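Local coordinates for GTP pyrophosphokinase YjbM (Bacillus subtilis, PDB 5DEC), which makes the alarmone (p)ppGpp by transferring pyrophosphate from ATP to GDP or GTP, working as an allosterically regulated homotetramer in the bacterial stringent response, at residues B[33-38]-B[46-51]; B[25-30]-B[81-86]; B[159-164]-B[178-183]. All coordinates share one frame; numbering follows the deposited sequence.

Interaction 1 of 3, residues B[33-38]-B[46-51]; sequences GIRTLY and PIEFVT
With chi1 at 179° and the chain straight as far as NE, Arg35 carries its guanidinium from the C-terminal part of helix 11-38 across to Ile47 and Glu48. There NH1 donates to Ile47 O at 2.9 Å, with the carbonyl oxygen close to the guanidinium plane and the N-H 29° short of straight. The same NH1 forms a longer salt bridge to Glu48 OE1 (3.4 Å), the carboxylate plane standing 68° from that of the guanidinium. A water completes the link, accepting from Arg35 NH2 and donating to Glu48 OE2 at 2.9 Å, while Glu48 O lies over one guanidinium face.

Glu48 and Phe49 both face Met86 on the neighbouring strand, forming a classic beta bulge at the start of strand 49-54, outermost in this chain's sheet. Gly33, Ile34, Arg35, Glu48 and Phe49 belong to the allosteric (p)ppGpp site shared between two subunits. Replacing Arg35 by an alanine removes the guanidinium, and the Glu48 carboxylate is likely to be left without its positive mate and Ile47 O without this donor. Deeper in, Ile34 CD1 and Ile47 CD1 meet at 3.6 Å, their side chains crossing at about a right angle, with Met99 and Val96 of helix 90-102 alongside. Pro46 CD sits over the centre of the Tyr38 ring, 3.5 Å from its centroid, in a CH-pi contact; Tyr38 also packs on Val137 of the second subunit.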
loop_
_atom_site.group_PDB
_atom_site.type_symbol
_atom_site.label_atom_id
_atom_site.label_comp_id
_atom_site.label_asym_id
_atom_site.label_seq_id
_atom_site.Cartn_x
_atom_site.Cartn_y
_atom_site.Cartn_z
ATOM N N GLY B 33 0.639 4.118 13.073
ATOM C CA GLY B 33 1.939 4.367 13.677
ATOM C C GLY B 33 1.993 4.025 15.155
ATOM O O GLY B 33 3.064 3.817 15.714
ATOM N N ILE B 34 0.833 4.001 15.800
ATOM C CA ILE B 34 0.759 3.693 17.223
ATOM C C ILE B 34 1.249 2.273 17.466
ATOM O O ILE B 34 2.105 2.043 18.317
ATOM C CB ILE B 34 -0.678 3.862 17.756
ATOM C CG1 ILE B 34 -1.076 5.338 17.742
ATOM C CG2 ILE B 34 -0.808 3.282 19.171
ATOM C CD1 ILE B 34 -2.539 5.572 17.992
ATOM N N ARG B 35 0.719 1.319 16.702
ATOM C CA ARG B 35 1.126 -0.079 16.846
ATOM C C ARG B 35 2.615 -0.250 16.555
ATOM O O ARG B 35 3.314 -0.963 17.274
ATOM C CB ARG B 35 0.302 -0.996 15.926
ATOM C CG ARG B 35 0.695 -2.467 16.003
ATOM C CD ARG B 35 -0.224 -3.322 15.161
ATOM N NE ARG B 35 0.184 -4.723 15.156
ATOM C CZ ARG B 35 -0.128 -5.599 16.106
ATOM N NH1 ARG B 35 -0.846 -5.222 17.154
ATOM N NH2 ARG B 35 0.282 -6.856 16.011
ATOM N N THR B 36 3.098 0.402 15.498
ATOM C CA THR B 36 4.521 0.326 15.160
ATOM C C THR B 36 5.424 0.764 16.313
ATOM O O THR B 36 6.378 0.065 16.657
ATOM C CB THR B 36 4.854 1.182 13.926
ATOM O OG1 THR B 36 4.119 0.696 12.797
ATOM C CG2 THR B 36 6.347 1.112 13.627
ATOM N N LEU B 37 5.108 1.914 16.910
ATOM C CA LEU B 37 5.838 2.431 18.072
ATOM C C LEU B 37 5.960 1.431 19.232
ATOM O O LEU B 37 6.873 1.543 20.049
ATOM C CB LEU B 37 5.181 3.721 18.582
ATOM C CG LEU B 37 5.631 5.093 18.054
ATOM C CD1 LEU B 37 5.642 5.190 16.528
ATOM C CD2 LEU B 37 4.784 6.216 18.670
ATOM N N TYR B 38 5.037 0.471 19.299
ATOM C CA TYR B 38 4.945 -0.485 20.410
ATOM C C TYR B 38 5.727 -1.784 20.170
ATOM O O TYR B 38 5.942 -2.565 21.098
ATOM C CB TYR B 38 3.477 -0.824 20.699
ATOM C CG TYR B 38 2.817 0.075 21.719
ATOM C CD1 TYR B 38 2.167 1.235 21.338
ATOM C CD2 TYR B 38 2.846 -0.241 23.075
ATOM C CE1 TYR B 38 1.567 2.064 22.275
ATOM C CE2 TYR B 38 2.248 0.577 24.016
ATOM C CZ TYR B 38 1.613 1.730 23.611
ATOM O OH TYR B 38 1.011 2.539 24.548
ATOM N N PRO B 46 -1.811 -1.577 22.081
ATOM C CA PRO B 46 -3.246 -1.416 22.360
ATOM C C PRO B 46 -4.099 -1.393 21.083
ATOM O O PRO B 46 -5.336 -1.384 21.159
ATOM C CB PRO B 46 -3.310 -0.074 23.104
ATOM C CG PRO B 46 -2.117 0.684 22.614
ATOM C CD PRO B 46 -1.043 -0.351 22.376
ATOM N N ILE B 47 -3.448 -1.390 19.930
ATOM C CA ILE B 47 -4.141 -1.421 18.649
ATOM C C ILE B 47 -3.740 -2.649 17.851
ATOM O O ILE B 47 -2.559 -2.921 17.639
ATOM C CB ILE B 47 -3.856 -0.160 17.817
ATOM C CG1 ILE B 47 -4.462 1.073 18.500
ATOM C CG2 ILE B 47 -4.370 -0.326 16.390
ATOM C CD1 ILE B 47 -4.206 2.360 17.743
ATOM N N GLU B 48 -4.728 -3.398 17.399
ATOM C CA GLU B 48 -4.441 -4.569 16.600
ATOM C C GLU B 48 -4.422 -4.172 15.105
ATOM O O GLU B 48 -3.457 -4.450 14.402
ATOM C CB GLU B 48 -5.481 -5.658 16.890
ATOM C CG GLU B 48 -5.098 -7.016 16.409
ATOM C CD GLU B 48 -4.054 -7.665 17.302
ATOM O OE1 GLU B 48 -3.538 -7.000 18.234
ATOM O OE2 GLU B 48 -3.751 -8.850 17.064
ATOM N N PHE B 49 -5.474 -3.520 14.618
ATOM C CA PHE B 49 -5.394 -2.918 13.291
ATOM C C PHE B 49 -6.381 -1.764 13.124
ATOM O O PHE B 49 -7.204 -1.490 14.002
ATOM C CB PHE B 49 -5.613 -3.965 12.179
ATOM C CG PHE B 49 -6.998 -4.560 12.141
ATOM C CD1 PHE B 49 -7.352 -5.616 12.971
ATOM C CD2 PHE B 49 -7.933 -4.089 11.224
ATOM C CE1 PHE B 49 -8.635 -6.175 12.903
ATOM C CE2 PHE B 49 -9.223 -4.640 11.153
ATOM C CZ PHE B 49 -9.568 -5.683 12.001
ATOM N N VAL B 50 -6.251 -1.061 12.000
ATOM C CA VAL B 50 -6.981 0.171 11.742
ATOM C C VAL B 50 -7.580 0.146 10.346
ATOM O O VAL B 50 -6.878 -0.166 9.405
ATOM C CB VAL B 50 -6.060 1.403 11.867
ATOM C CG1 VAL B 50 -6.833 2.684 11.635
ATOM C CG2 VAL B 50 -5.381 1.431 13.227
ATOM N N THR B 51 -8.867 0.450 10.217
ATOM C CA THR B 51 -9.470 0.587 8.896
ATOM C C THR B 51 -10.102 1.956 8.764
ATOM O O THR B 51 -10.408 2.608 9.766
ATOM C CB THR B 51 -10.567 -0.470 8.632
ATOM O OG1 THR B 51 -11.715 -0.193 9.453
ATOM C CG2 THR B 51 -10.042 -1.877 8.905
HETATM O O HOH W 1 -1.006 -8.796 18.005
#

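Interaction 2 of 3, residues B[25-30]-B[81-86]; sequences EELKVK and AGLRIM
Lys28 NZ forms a salt bridge with Glu25 OE2 at 3.5 Å, three residues back on the same helix, and the charged end of the lysine leads away from Leu83 toward this partner while its aliphatic base remains against the leucine. The bend at chi3 (62°) turns the chain toward the glutamate. Nearer the backbone, Lys28 CG lies 3.6 Å from Leu83 CD2, the closest approach between helix residues 25-30 and strand residues 81-86.

Leu83 supplies the whole of the strand's share of the contact. Its side chain points at the helix, and both its methyls face Leu27 CB, each about 4.1 Å away. CD2 additionally rests on the peptide joining Leu27 to Lys28, 3.8 Å from Lys28 N and 4.0 Å from Leu27 C. No hydrogen bond crosses between the two segments, which meet by van der Waals packing.

This is helix-on-sheet packing in the nucleotidyltransferase-like fold of the RelA/SpoT family, with helix 11-38 lying over one face of the mixed sheet. Strand 81-87 runs between 49-54 and 139-151, and Leu83 is fixed in it by backbone hydrogen bonds to Glu146 and Gln148. Val50, Val145 and Leu31 surround its side chain and continue the apolar layer; Leu27 likewise touches Val145. Glu146, inferred to be the proton acceptor of catalysis, is thus a direct strand neighbour of Leu83, and Arg84, the next residue along, binds ATP. On the helix, Lys28, Val29 and Lys30 contribute to the allosteric (p)ppGpp site, and Lys30 NZ forms salt bridges with Asp105 and with Glu26 of the second subunit.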
loop_
_atom_site.group_PDB
_atom_site.type_symbol
_atom_site.label_atom_id
_atom_site.label_comp_id
_atom_site.label_asym_id
_atom_site.label_seq_id
_atom_site.Cartn_x
_atom_site.Cartn_y
_atom_site.Cartn_z
ATOM N N GLU B 25 -7.085 8.975 4.702
ATOM C CA GLU B 25 -5.760 8.389 4.431
ATOM C C GLU B 25 -4.672 8.926 5.374
ATOM O O GLU B 25 -3.728 8.196 5.760
ATOM C CB GLU B 25 -5.323 8.637 2.978
ATOM C CG GLU B 25 -6.165 7.903 1.935
ATOM C CD GLU B 25 -6.383 6.426 2.266
ATOM O OE1 GLU B 25 -5.413 5.706 2.566
ATOM O OE2 GLU B 25 -7.542 5.981 2.217
ATOM N N GLU B 26 -4.755 10.209 5.710
ATOM C CA GLU B 26 -3.761 10.790 6.617
ATOM C C GLU B 26 -3.903 10.193 8.011
ATOM O O GLU B 26 -2.923 9.810 8.627
ATOM C CB GLU B 26 -3.887 12.313 6.659
ATOM C CG GLU B 26 -3.455 12.961 5.322
ATOM C CD GLU B 26 -3.429 14.479 5.338
ATOM O OE1 GLU B 26 -3.450 15.084 6.438
ATOM O OE2 GLU B 26 -3.383 15.068 4.231
ATOM N N LEU B 27 -5.133 10.095 8.493
ATOM C CA LEU B 27 -5.388 9.535 9.809
ATOM C C LEU B 27 -5.080 8.044 9.876
ATOM O O LEU B 27 -4.658 7.551 10.917
ATOM C CB LEU B 27 -6.833 9.803 10.223
ATOM C CG LEU B 27 -7.067 11.228 10.720
ATOM C CD1 LEU B 27 -8.566 11.504 10.803
ATOM C CD2 LEU B 27 -6.401 11.442 12.078
ATOM N N LYS B 28 -5.288 7.312 8.782
ATOM C CA LYS B 28 -4.902 5.894 8.782
ATOM C C LYS B 28 -3.418 5.702 9.039
ATOM O O LYS B 28 -3.027 4.879 9.867
ATOM C CB LYS B 28 -5.275 5.217 7.454
ATOM C CG LYS B 28 -6.735 4.763 7.441
ATOM C CD LYS B 28 -7.231 4.446 6.037
ATOM C CE LYS B 28 -6.477 3.320 5.380
ATOM N NZ LYS B 28 -7.128 3.027 4.066
ATOM N N VAL B 29 -2.579 6.452 8.329
ATOM C CA VAL B 29 -1.146 6.280 8.504
ATOM C C VAL B 29 -0.711 6.712 9.906
ATOM O O VAL B 29 0.171 6.090 10.532
ATOM C CB VAL B 29 -0.350 7.069 7.435
ATOM C CG1 VAL B 29 1.156 7.027 7.733
ATOM C CG2 VAL B 29 -0.634 6.491 6.100
ATOM N N LYS B 30 -1.324 7.791 10.390
ATOM C CA LYS B 30 -1.037 8.267 11.743
ATOM C C LYS B 30 -1.376 7.200 12.782
ATOM O O LYS B 30 -0.547 6.826 13.589
ATOM C CB LYS B 30 -1.815 9.553 12.031
ATOM C CG LYS B 30 -1.173 10.817 11.377
ATOM C CD LYS B 30 -2.139 11.990 11.391
ATOM C CE LYS B 30 -1.512 13.284 10.815
ATOM N NZ LYS B 30 -0.491 13.819 11.745
ATOM N N ALA B 81 -16.706 10.656 6.779
ATOM C CA ALA B 81 -15.404 10.019 6.927
ATOM C C ALA B 81 -15.391 9.206 8.217
ATOM O O ALA B 81 -15.836 9.693 9.269
ATOM C CB ALA B 81 -14.304 11.055 6.941
ATOM N N GLY B 82 -14.895 7.975 8.156
ATOM C CA GLY B 82 -14.875 7.146 9.358
ATOM C C GLY B 82 -13.642 6.272 9.470
ATOM O O GLY B 82 -13.139 5.754 8.473
ATOM N N LEU B 83 -13.147 6.093 10.692
ATOM C CA LEU B 83 -12.101 5.108 10.926
ATOM C C LEU B 83 -12.555 4.131 11.984
ATOM O O LEU B 83 -13.438 4.434 12.797
ATOM C CB LEU B 83 -10.777 5.743 11.347
ATOM C CG LEU B 83 -9.981 6.251 10.143
ATOM C CD1 LEU B 83 -10.363 7.692 9.845
ATOM C CD2 LEU B 83 -8.497 6.083 10.333
ATOM N N ARG B 84 -11.971 2.944 11.967
ATOM C CA ARG B 84 -12.255 1.992 13.031
ATOM C C ARG B 84 -10.953 1.482 13.566
ATOM O O ARG B 84 -10.068 1.070 12.797
ATOM C CB ARG B 84 -13.129 0.845 12.543
ATOM C CG ARG B 84 -14.450 1.389 12.026
ATOM C CD ARG B 84 -15.556 0.377 11.938
ATOM N NE ARG B 84 -16.787 1.074 11.578
ATOM C CZ ARG B 84 -17.789 0.535 10.895
ATOM N NH1 ARG B 84 -17.731 -0.738 10.524
ATOM N NH2 ARG B 84 -18.864 1.264 10.616
ATOM N N ILE B 85 -10.838 1.523 14.886
ATOM C CA ILE B 85 -9.639 1.051 15.550
ATOM C C ILE B 85 -10.041 -0.218 16.302
ATOM O O ILE B 85 -10.937 -0.171 17.140
ATOM C CB ILE B 85 -9.073 2.106 16.530
ATOM C CG1 ILE B 85 -8.732 3.414 15.789
ATOM C CG2 ILE B 85 -7.852 1.559 17.229
ATOM C CD1 ILE B 85 -8.279 4.569 16.741
ATOM N N MET B 86 -9.385 -1.338 15.997
ATOM C CA MET B 86 -9.704 -2.622 16.634
ATOM C C MET B 86 -8.639 -2.960 17.673
ATOM O O MET B 86 -7.448 -2.884 17.383
ATOM C CB MET B 86 -9.783 -3.742 15.596
ATOM C CG MET B 86 -11.206 -4.072 15.170
ATOM S SD MET B 86 -12.077 -2.659 14.458
ATOM C CE MET B 86 -11.198 -2.439 12.926
#

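Interaction 3 of 3, residues B[159-164]-B[178-183]; sequences TIEHSL and LRLQRA
The Glu161 carboxylate is the flat group beside this contact, but its polar partners lie elsewhere: OE1 accepts a hydrogen bond from Ser121 OG and forms a salt bridge with Lys119 NZ. What Glu161 presents to Leu180 is its methylene chain, with CG 4.0 Å from Leu180 CD2 and the two side chains crossing at about a right angle. A chi1 of 174° and an extended chain carry the Glu161 stem past the leucine before the charge is reached.

Leu180 points toward helix residues 159-164 and supplies all that residues 178-183 bring to the contact. Its CD1 meets Leu164 CD1 at 3.9 Å, the two leucines reaching toward each other tip to tip, and CD2 lies 4.0 Å from that same Leu164 methyl. CD1 also touches Ile160 CG2 at 4.1 Å. One leucine end thus spans three residues on neighbouring turns of the facing helix.

Helices 152-167 and 174-202 form an antiparallel helical hairpin. Over the two segments their axes run at 164° and come no nearer than 11.1 Å, a spacing filled from the 178-183 side by the Leu180 side chain. Ile172, in the connection between the helices, packs against both Leu164 and Leu180, and Leu180 O accepts a hydrogen bond from Trp157 NE1, a further tie between the hairpin's arms. Thr159, Ile160, Glu161 and His162 all help bind the (p)ppGpp product, as do Lys119 and Ser121, the partners of the Glu161 carboxylate. The hairpin also reaches the third subunit, where Arg179 makes a salt bridge with Glu200 of that chain and Ile160 packs on its Gln88.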
loop_
_atom_site.group_PDB
_atom_site.type_symbol
_atom_site.label_atom_id
_atom_site.label_comp_id
_atom_site.label_asym_id
_atom_site.label_seq_id
_atom_site.Cartn_x
_atom_site.Cartn_y
_atom_site.Cartn_z
ATOM N N THR B 159 -20.175 -6.300 12.474
ATOM C CA THR B 159 -20.075 -6.535 11.037
ATOM C C THR B 159 -21.184 -7.470 10.568
ATOM O O THR B 159 -21.790 -7.261 9.499
ATOM C CB THR B 159 -18.684 -7.103 10.669
ATOM O OG1 THR B 159 -17.685 -6.130 11.013
ATOM C CG2 THR B 159 -18.593 -7.445 9.178
ATOM N N ILE B 160 -21.447 -8.510 11.360
ATOM C CA ILE B 160 -22.527 -9.443 11.046
ATOM C C ILE B 160 -23.875 -8.755 11.134
ATOM O O ILE B 160 -24.730 -8.910 10.248
ATOM C CB ILE B 160 -22.534 -10.654 12.005
ATOM C CG1 ILE B 160 -21.252 -11.483 11.869
ATOM C CG2 ILE B 160 -23.744 -11.542 11.731
ATOM C CD1 ILE B 160 -21.034 -12.043 10.488
ATOM N N GLU B 161 -24.087 -7.989 12.204
ATOM C CA GLU B 161 -25.343 -7.262 12.330
ATOM C C GLU B 161 -25.579 -6.305 11.157
ATOM O O GLU B 161 -26.714 -6.146 10.671
ATOM C CB GLU B 161 -25.398 -6.460 13.634
ATOM C CG GLU B 161 -26.657 -5.595 13.667
ATOM C CD GLU B 161 -26.642 -4.554 14.755
ATOM O OE1 GLU B 161 -27.469 -4.648 15.685
ATOM O OE2 GLU B 161 -25.782 -3.651 14.686
ATOM N N HIS B 162 -24.516 -5.636 10.722
ATOM C CA HIS B 162 -24.642 -4.676 9.628
ATOM C C HIS B 162 -25.063 -5.397 8.356
ATOM O O HIS B 162 -25.984 -4.960 7.660
ATOM C CB HIS B 162 -23.322 -3.915 9.386
ATOM C CG HIS B 162 -23.432 -2.876 8.312
ATOM N ND1 HIS B 162 -24.010 -1.640 8.527
ATOM C CD2 HIS B 162 -23.105 -2.907 6.997
ATOM C CE1 HIS B 162 -23.998 -0.944 7.406
ATOM N NE2 HIS B 162 -23.463 -1.697 6.457
ATOM N N SER B 163 -24.412 -6.528 8.085
ATOM C CA SER B 163 -24.723 -7.357 6.917
ATOM C C SER B 163 -26.161 -7.871 6.942
ATOM O O SER B 163 -26.831 -7.921 5.913
ATOM C CB SER B 163 -23.753 -8.532 6.823
ATOM O OG SER B 163 -22.474 -8.048 6.429
ATOM N N LEU B 164 -26.623 -8.300 8.110
ATOM C CA LEU B 164 -27.994 -8.777 8.222
ATOM C C LEU B 164 -28.996 -7.666 8.040
ATOM O O LEU B 164 -30.046 -7.852 7.412
ATOM C CB LEU B 164 -28.197 -9.441 9.591
ATOM C CG LEU B 164 -27.525 -10.810 9.713
ATOM C CD1 LEU B 164 -27.487 -11.270 11.172
ATOM C CD2 LEU B 164 -28.262 -11.818 8.854
ATOM N N LEU B 178 -33.173 -13.021 17.485
ATOM C CA LEU B 178 -32.934 -13.655 18.782
ATOM C C LEU B 178 -31.518 -14.242 18.839
ATOM O O LEU B 178 -30.788 -14.048 19.815
ATOM C CB LEU B 178 -33.985 -14.740 19.052
ATOM C CG LEU B 178 -35.405 -14.219 19.306
ATOM C CD1 LEU B 178 -36.402 -15.351 19.620
ATOM C CD2 LEU B 178 -35.404 -13.157 20.409
ATOM N N ARG B 179 -31.125 -14.939 17.781
ATOM C CA ARG B 179 -29.780 -15.534 17.703
ATOM C C ARG B 179 -28.652 -14.508 17.622
ATOM O O ARG B 179 -27.565 -14.706 18.190
ATOM C CB ARG B 179 -29.753 -16.466 16.509
ATOM C CG ARG B 179 -30.630 -17.707 16.822
ATOM C CD ARG B 179 -30.729 -18.677 15.649
ATOM N NE ARG B 179 -31.069 -20.028 16.093
ATOM C CZ ARG B 179 -32.297 -20.504 16.220
ATOM N NH1 ARG B 179 -33.346 -19.717 16.008
ATOM N NH2 ARG B 179 -32.475 -21.759 16.623
ATOM N N LEU B 180 -28.919 -13.413 16.914
ATOM C CA LEU B 180 -27.975 -12.299 16.824
ATOM C C LEU B 180 -27.743 -11.713 18.198
ATOM O O LEU B 180 -26.626 -11.364 18.556
ATOM C CB LEU B 180 -28.525 -11.223 15.889
ATOM C CG LEU B 180 -27.581 -10.126 15.435
ATOM C CD1 LEU B 180 -26.346 -10.702 14.806
ATOM C CD2 LEU B 180 -28.330 -9.171 14.492
ATOM N N GLN B 181 -28.822 -11.618 18.979
ATOM C CA GLN B 181 -28.709 -11.140 20.347
ATOM C C GLN B 181 -27.900 -12.136 21.184
ATOM O O GLN B 181 -27.062 -11.730 21.995
ATOM C CB GLN B 181 -30.104 -10.897 20.951
ATOM C CG GLN B 181 -30.132 -10.775 22.467
ATOM C CD GLN B 181 -29.453 -9.519 22.982
ATOM O OE1 GLN B 181 -29.433 -8.494 22.307
ATOM N NE2 GLN B 181 -28.906 -9.588 24.191
ATOM N N ARG B 182 -28.116 -13.440 20.989
ATOM C CA ARG B 182 -27.276 -14.419 21.709
ATOM C C ARG B 182 -25.809 -14.306 21.320
ATOM O O ARG B 182 -24.910 -14.483 22.167
ATOM C CB ARG B 182 -27.694 -15.876 21.467
ATOM C CG ARG B 182 -28.981 -16.346 22.104
ATOM C CD ARG B 182 -28.886 -17.886 22.293
ATOM N NE ARG B 182 -29.685 -18.240 23.461
ATOM C CZ ARG B 182 -29.235 -18.738 24.610
ATOM N NH1 ARG B 182 -27.947 -19.047 24.811
ATOM N NH2 ARG B 182 -30.119 -18.977 25.553
ATOM N N ALA B 183 -25.557 -14.044 20.040
ATOM C CA ALA B 183 -24.175 -13.907 19.588
ATOM C C ALA B 183 -23.519 -12.705 20.251
ATOM O O ALA B 183 -22.322 -12.752 20.572
ATOM C CB ALA B 183 -24.097 -13.796 18.047
#

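How the interactions relate
Interactions 1 and 2 both use helix 11-38, interaction 2 packing it on strand 81-87 and interaction 1 tying it to the loop that leads into the neighbouring strand 49-54. They touch directly: Thr51 O lies 2.7 Å from Arg84 N, and Ile47 packs on Ile85. Interaction 2 is deep and apolar, whereas interaction 1, nearer the helix end, is partly buried and mixes ionic and water-mediated links with packing. Interaction 3 stands apart, its centre about 25 Å from that of interaction 2, and joins two helices; buried and apolar across its interface, it borders the product site. The first two contacts adjoin the second subunit, the last the third.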